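Local coordinates for ARO (armadillo repeats only protein) (Plasmodium falciparum Santa Lucia, PDB 5EWP), which probably serves as an armadillo-repeat protein-binding scaffold in the translocation of rhoptries and their attachment to the apical pole of the parasite, at residues Gly170-Thr173 / Gln174-Asn177. Residues are numbered along the deposited sequence; the frame is centred on the assembly and turned at random.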
loop_
_atom_site.group_PDB
_atom_site.type_symbol
_atom_site.label_atom_id
_atom_site.label_comp_id
_atom_site.label_asym_id
_atom_site.label_seq_id
_atom_site.Cartn_x
_atom_site.Cartn_y
_atom_site.Cartn_z
ATOM N N GLY A 170 -7.931 -10.638 -8.908
ATOM C CA GLY A 170 -7.627 -11.583 -7.853
ATOM C C GLY A 170 -7.437 -10.914 -6.509
ATOM O O GLY A 170 -6.926 -11.518 -5.574
ATOM N N GLY A 171 -7.841 -9.653 -6.411
ATOM C CA GLY A 171 -7.663 -8.913 -5.179
ATOM C C GLY A 171 -8.372 -9.480 -3.963
ATOM O O GLY A 171 -7.869 -9.374 -2.850
ATOM N N ILE A 172 -9.552 -10.063 -4.153
ATOM C CA ILE A 172 -10.278 -10.616 -3.015
ATOM C C ILE A 172 -9.579 -11.873 -2.480
ATOM O O ILE A 172 -9.509 -12.089 -1.268
ATOM C CB ILE A 172 -11.743 -10.908 -3.382
ATOM C CG1 ILE A 172 -12.497 -9.583 -3.553
ATOM C CG2 ILE A 172 -12.422 -11.743 -2.306
ATOM C CD1 ILE A 172 -12.496 -8.733 -2.294
ATOM N N THR A 173 -9.054 -12.691 -3.384
ATOM C CA THR A 173 -8.241 -13.830 -2.972
ATOM C C THR A 173 -7.114 -13.398 -2.032
ATOM O O THR A 173 -6.943 -13.972 -0.958
ATOM C CB THR A 173 -7.640 -14.556 -4.181
ATOM O OG1 THR A 173 -8.687 -14.894 -5.102
ATOM C CG2 THR A 173 -6.913 -15.827 -3.732
ATOM N N GLN A 174 -6.370 -12.364 -2.418
ATOM C CA GLN A 174 -5.252 -11.921 -1.598
ATOM C C GLN A 174 -5.722 -11.323 -0.274
ATOM O O GLN A 174 -5.121 -11.579 0.768
ATOM C CB GLN A 174 -4.392 -10.919 -2.359
ATOM C CG GLN A 174 -3.733 -11.504 -3.570
ATOM C CD GLN A 174 -3.088 -12.844 -3.279
ATOM O OE1 GLN A 174 -2.337 -12.989 -2.315
ATOM N NE2 GLN A 174 -3.400 -13.836 -4.100
ATOM N N LEU A 175 -6.797 -10.529 -0.299
ATOM C CA LEU A 175 -7.313 -9.966 0.942
ATOM C C LEU A 175 -7.748 -11.020 1.922
ATOM O O LEU A 175 -7.483 -10.924 3.122
ATOM C CB LEU A 175 -8.514 -9.048 0.693
ATOM C CG LEU A 175 -8.318 -7.577 0.432
ATOM C CD1 LEU A 175 -9.707 -6.901 0.408
ATOM C CD2 LEU A 175 -7.424 -7.003 1.532
ATOM N N VAL A 176 -8.463 -12.014 1.406
ATOM C CA VAL A 176 -8.977 -13.076 2.247
ATOM C C VAL A 176 -7.803 -13.841 2.846
ATOM O O VAL A 176 -7.837 -14.231 4.010
ATOM C CB VAL A 176 -9.930 -14.006 1.462
ATOM C CG1 VAL A 176 -10.227 -15.272 2.251
ATOM C CG2 VAL A 176 -11.226 -13.270 1.146
ATOM N N ASN A 177 -6.741 -14.025 2.066
ATOM C CA ASN A 177 -5.539 -14.665 2.588
ATOM C C ASN A 177 -4.879 -13.893 3.722
ATOM O O ASN A 177 -4.219 -14.482 4.582
ATOM C CB ASN A 177 -4.516 -14.878 1.475
ATOM C CG ASN A 177 -4.923 -15.973 0.519
ATOM O OD1 ASN A 177 -5.937 -16.644 0.723
ATOM N ND2 ASN A 177 -4.135 -16.164 -0.533
HETATM O O HOH W 1 -4.697 -13.267 -6.103
#
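The carboxamide of Gln-174 folds back toward the start of its own helix and meets Gly-170 through a water molecule. The water donates to the carbonyl O of Gly-170 at 2.9 Å. NE2 of Gln-174 lies 2.5 Å from the same water, too short to be taken at face value, and the amide end of the bridge is therefore doubtful. The Gly-170 carbonyl also takes the first backbone bond of the helix, a weak one from Gln-174 N at 3.3 Å, so its O receives a weak main-chain N-H and a water O-H, the water standing between it and the Gln-174 amide. The reach back depends on the bend at chi2 (-46°), which curls the amide over the first turn and brings NE2 beside CG2 of Thr-173.

The next three bonds are shorter: Gly-171 O accepts from Leu-175 N, Ile-172 O from Val-176 N at 2.9 Å, and Thr-173 O from Asn-177 N. The Asn-177 side chain lies against the same Thr-173 carbonyl, its CG 3.2 Å from the O. On the buried face, CG2 of Ile-172 and CG2 of Val-176 touch at 4.0 Å, while the CD1 methyls of Ile-172 and Leu-175 approach to 4.3 Å.

Gly-170 joins two helices of the armadillo solenoid. It ends helix 160-168 in a Schellman motif and is the N-cap of helix 171-177; its positive phi (92°) is the backbone shape that suits glycine, which has no side chain to crowd the carbonyl O of the residue before. Ile-172 packs on Phe-166 and Leu-167 of the preceding helix and on Leu-201 and Phe-204 of helix 192-205, and Leu-175 shares Phe-166 and Leu-201 with it. Gln-174 borders the loop at Met-137 and Lys-138.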